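Local coordinates for (R)-specific enoyl-CoA hydratase (PDB 5CPG), which probably catalyses the reversible, (R)-specific hydration of trans-2-enoyl-CoA to (3R)-hydroxyacyl-CoA through a hotdog-fold hydratase 2 domain, at residues A[108-120]-A[129-141]. Sequence-based numbering, arbitrary orientation.
Sequences KLPKNRVRMATRV and VDGEAEIMAPEEK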
# COMPACT_ATOMS: atom_id res chain seq x y z
N LYS A 108 17.66 -1.83 -16.83
CA LYS A 108 17.27 -0.60 -17.49
C LYS A 108 16.68 -0.93 -18.86
O LYS A 108 17.26 -1.70 -19.62
CB LYS A 108 18.45 0.34 -17.61
CG LYS A 108 18.87 0.88 -16.22
CD LYS A 108 20.16 1.70 -16.28
CE LYS A 108 20.04 2.91 -17.18
NZ LYS A 108 21.25 3.78 -17.08
N LEU A 109 15.51 -0.36 -19.14
CA LEU A 109 14.68 -0.79 -20.26
C LEU A 109 14.26 0.42 -21.14
O LEU A 109 14.46 1.58 -20.77
CB LEU A 109 13.43 -1.50 -19.74
CG LEU A 109 13.64 -2.74 -18.88
CD1 LEU A 109 12.37 -3.13 -18.14
CD2 LEU A 109 14.08 -3.91 -19.72
N PRO A 110 13.69 0.13 -22.32
CA PRO A 110 13.33 1.28 -23.17
C PRO A 110 12.28 2.18 -22.53
O PRO A 110 11.60 1.78 -21.59
CB PRO A 110 12.78 0.62 -24.44
CG PRO A 110 13.48 -0.74 -24.48
CD PRO A 110 13.58 -1.16 -23.04
N LYS A 111 12.16 3.38 -23.08
CA LYS A 111 11.27 4.43 -22.58
C LYS A 111 11.57 4.85 -21.13
O LYS A 111 10.65 5.17 -20.37
CB LYS A 111 9.82 4.01 -22.67
CG LYS A 111 9.37 3.63 -24.07
CD LYS A 111 7.99 2.96 -24.03
CE LYS A 111 7.67 2.23 -25.33
NZ LYS A 111 6.57 1.24 -25.16
N ASN A 112 12.85 4.84 -20.79
CA ASN A 112 13.31 5.27 -19.47
C ASN A 112 12.82 4.37 -18.34
O ASN A 112 12.77 4.79 -17.18
CB ASN A 112 12.88 6.72 -19.19
CG ASN A 112 13.84 7.72 -19.74
OD1 ASN A 112 14.88 7.36 -20.29
ND2 ASN A 112 13.51 8.99 -19.58
N ARG A 113 12.51 3.14 -18.67
CA ARG A 113 11.90 2.25 -17.71
C ARG A 113 12.93 1.46 -16.96
O ARG A 113 14.03 1.18 -17.47
CB ARG A 113 10.91 1.33 -18.40
CG ARG A 113 9.61 2.07 -18.75
CD ARG A 113 8.76 1.32 -19.79
NE ARG A 113 8.51 -0.07 -19.46
CZ ARG A 113 9.09 -1.11 -20.09
NH1 ARG A 113 8.80 -2.37 -19.75
NH2 ARG A 113 9.97 -0.89 -21.06
N VAL A 114 12.59 1.13 -15.71
CA VAL A 114 13.50 0.41 -14.83
C VAL A 114 12.73 -0.66 -14.09
O VAL A 114 11.57 -0.45 -13.73
CB VAL A 114 14.17 1.37 -13.84
CG1 VAL A 114 15.03 0.64 -12.82
CG2 VAL A 114 15.02 2.41 -14.56
N ARG A 115 13.32 -1.86 -13.98
CA ARG A 115 12.81 -2.90 -13.11
C ARG A 115 13.65 -2.90 -11.83
O ARG A 115 14.87 -2.94 -11.89
CB ARG A 115 12.87 -4.27 -13.83
CG ARG A 115 12.47 -5.44 -13.00
CD ARG A 115 12.27 -6.73 -13.80
NE ARG A 115 11.09 -6.60 -14.65
CZ ARG A 115 11.12 -6.51 -15.97
NH1 ARG A 115 9.99 -6.38 -16.65
NH2 ARG A 115 12.29 -6.56 -16.61
N MET A 116 12.97 -2.77 -10.69
CA MET A 116 13.62 -2.53 -9.40
C MET A 116 13.24 -3.66 -8.49
O MET A 116 12.04 -3.97 -8.36
CB MET A 116 13.16 -1.19 -8.80
CG MET A 116 13.89 -0.79 -7.55
SD MET A 116 15.45 0.07 -7.89
CE MET A 116 14.81 1.27 -9.04
N ALA A 117 14.23 -4.33 -7.89
CA ALA A 117 13.89 -5.32 -6.89
C ALA A 117 13.47 -4.55 -5.62
O ALA A 117 14.04 -3.51 -5.34
CB ALA A 117 15.08 -6.22 -6.58
N THR A 118 12.45 -5.04 -4.91
CA THR A 118 11.93 -4.31 -3.74
C THR A 118 11.76 -5.31 -2.61
O THR A 118 10.79 -6.04 -2.56
CB THR A 118 10.58 -3.60 -4.05
OG1 THR A 118 9.62 -4.58 -4.45
CG2 THR A 118 10.75 -2.60 -5.20
N ARG A 119 12.76 -5.41 -1.72
CA ARG A 119 12.75 -6.40 -0.66
C ARG A 119 12.59 -5.70 0.67
O ARG A 119 13.05 -4.56 0.81
CB ARG A 119 14.07 -7.21 -0.66
CG ARG A 119 14.44 -7.77 -2.06
CD ARG A 119 15.92 -8.15 -2.14
NE ARG A 119 16.29 -8.53 -3.53
CZ ARG A 119 17.29 -8.00 -4.23
NH1 ARG A 119 18.10 -7.08 -3.70
NH2 ARG A 119 17.52 -8.42 -5.46
N VAL A 120 11.97 -6.38 1.63
CA VAL A 120 11.81 -5.78 2.96
C VAL A 120 12.26 -6.81 3.98
O VAL A 120 11.85 -7.97 3.94
CB VAL A 120 10.34 -5.37 3.29
CG1 VAL A 120 10.31 -4.63 4.65
CG2 VAL A 120 9.78 -4.50 2.20
N VAL A 129 8.97 -9.32 2.93
CA VAL A 129 8.34 -9.10 1.62
C VAL A 129 9.38 -9.23 0.53
O VAL A 129 10.50 -8.77 0.66
CB VAL A 129 7.66 -7.67 1.53
CG1 VAL A 129 7.25 -7.33 0.10
CG2 VAL A 129 6.48 -7.61 2.40
N ASP A 130 8.97 -9.88 -0.56
CA ASP A 130 9.79 -9.91 -1.75
C ASP A 130 8.96 -9.34 -2.89
O ASP A 130 7.73 -9.43 -2.88
CB ASP A 130 10.23 -11.34 -2.07
CG ASP A 130 11.32 -11.39 -3.10
OD1 ASP A 130 12.12 -10.44 -3.17
OD2 ASP A 130 11.35 -12.38 -3.87
N GLY A 131 9.61 -8.80 -3.89
CA GLY A 131 8.84 -8.28 -5.01
C GLY A 131 9.66 -7.46 -5.96
O GLY A 131 10.86 -7.31 -5.82
N GLU A 132 8.98 -6.92 -6.97
CA GLU A 132 9.67 -6.08 -7.92
C GLU A 132 8.73 -4.96 -8.42
O GLU A 132 7.51 -5.13 -8.42
CB GLU A 132 10.20 -6.93 -9.09
CG GLU A 132 9.22 -8.00 -9.63
CD GLU A 132 9.15 -9.34 -8.81
OE1 GLU A 132 10.11 -9.71 -8.09
OE2 GLU A 132 8.11 -10.06 -8.93
N ALA A 133 9.32 -3.82 -8.75
CA ALA A 133 8.58 -2.67 -9.26
C ALA A 133 8.94 -2.40 -10.71
O ALA A 133 10.08 -2.64 -11.12
CB ALA A 133 8.89 -1.44 -8.43
N GLU A 134 8.00 -1.88 -11.49
CA GLU A 134 8.32 -1.35 -12.80
C GLU A 134 8.04 0.15 -12.69
O GLU A 134 6.97 0.56 -12.21
CB GLU A 134 7.48 -2.00 -13.92
CG GLU A 134 7.85 -1.46 -15.35
CD GLU A 134 6.86 -1.93 -16.46
OE1 GLU A 134 6.00 -2.82 -16.22
OE2 GLU A 134 6.93 -1.40 -17.59
N ILE A 135 9.02 0.95 -13.06
CA ILE A 135 8.89 2.40 -13.00
C ILE A 135 9.40 3.05 -14.28
O ILE A 135 10.13 2.44 -15.05
CB ILE A 135 9.68 2.98 -11.79
CG1 ILE A 135 11.16 2.62 -11.95
CG2 ILE A 135 9.06 2.42 -10.46
CD1 ILE A 135 12.09 3.16 -10.85
N MET A 136 9.01 4.31 -14.48
CA MET A 136 9.71 5.17 -15.43
C MET A 136 10.57 6.12 -14.64
O MET A 136 10.07 6.92 -13.84
CB MET A 136 8.70 5.93 -16.32
CG MET A 136 9.39 6.79 -17.37
SD MET A 136 8.18 7.46 -18.51
CE MET A 136 7.27 5.98 -18.84
N ALA A 137 11.88 6.02 -14.82
CA ALA A 137 12.77 6.84 -14.02
C ALA A 137 12.79 8.25 -14.58
O ALA A 137 12.41 8.45 -15.74
CB ALA A 137 14.21 6.23 -14.02
N PRO A 138 13.22 9.22 -13.78
CA PRO A 138 13.21 10.62 -14.20
C PRO A 138 14.20 10.83 -15.34
O PRO A 138 15.26 10.22 -15.31
CB PRO A 138 13.67 11.39 -12.95
CG PRO A 138 13.49 10.45 -11.82
CD PRO A 138 13.67 9.07 -12.38
N GLU A 139 13.84 11.64 -16.32
CA GLU A 139 14.75 11.98 -17.42
C GLU A 139 15.81 12.98 -16.96
O GLU A 139 16.97 12.85 -17.32
CB GLU A 139 13.97 12.54 -18.60
CG GLU A 139 14.84 13.00 -19.78
CD GLU A 139 15.48 11.85 -20.56
OE1 GLU A 139 14.79 11.24 -21.41
OE2 GLU A 139 16.67 11.57 -20.33
N GLU A 140 15.42 13.96 -16.15
CA GLU A 140 16.34 15.05 -15.79
C GLU A 140 16.64 15.09 -14.30
O GLU A 140 15.88 14.58 -13.46
CB GLU A 140 15.76 16.39 -16.23
CG GLU A 140 14.58 16.85 -15.38
CD GLU A 140 13.26 16.16 -15.75
OE1 GLU A 140 13.26 15.26 -16.62
OE2 GLU A 140 12.22 16.52 -15.15
N LYS A 141 17.78 15.68 -13.97
CA LYS A 141 18.21 15.78 -12.58
C LYS A 141 17.29 16.76 -11.87
O LYS A 141 16.86 17.76 -12.45
CB LYS A 141 19.66 16.25 -12.49
CG LYS A 141 20.28 16.17 -11.10
CD LYS A 141 20.48 14.73 -10.64
CE LYS A 141 21.30 14.66 -9.36
NZ LYS A 141 21.64 13.23 -9.04
O HOH W 1 13.93 -9.94 -5.28
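V114 and I135 exchange both backbone bonds, as M116 and A133 do, in the antiparallel hairpin of strands 113-121 and 127-136 within the hotdog sheet. At G131 the pattern weakens: its carbonyl accepts T118 N at 2.9 Å, from 46° out of the carbonyl plane, but T118 O and G131 N meet at too poor an angle to bond. The T118 hydroxyl has its own partner in Q85. Beyond the other end, A137 N donates to N112 O at 2.8 Å, while N112 ND2 reaches E139 OE1 at 3.2 Å from above the carboxylate plane.

On the face of R113, R115 and E134, one oxygen takes two donors. A bend at chi3 (51°) brings the guanidinium edge of R113 to E134 OE2, with NE at 2.8 Å on the anti lone pair. NH1 adds a second bond to OE2; NH2 turns back to P110 O at 3.2 Å. Farther along, a water bridges R119 NE and D130 OD1, 4.6 Å apart; E102 and E104 pair with R119, R88 with D130. On the opposite face, which helix 62-73 partly covers, M116 CE meets I135 CD1 at 3.8 Å. The hairpin thus joins an apolar face to one of paired charges, where R113 probably stabilises the carboxylate form of E134.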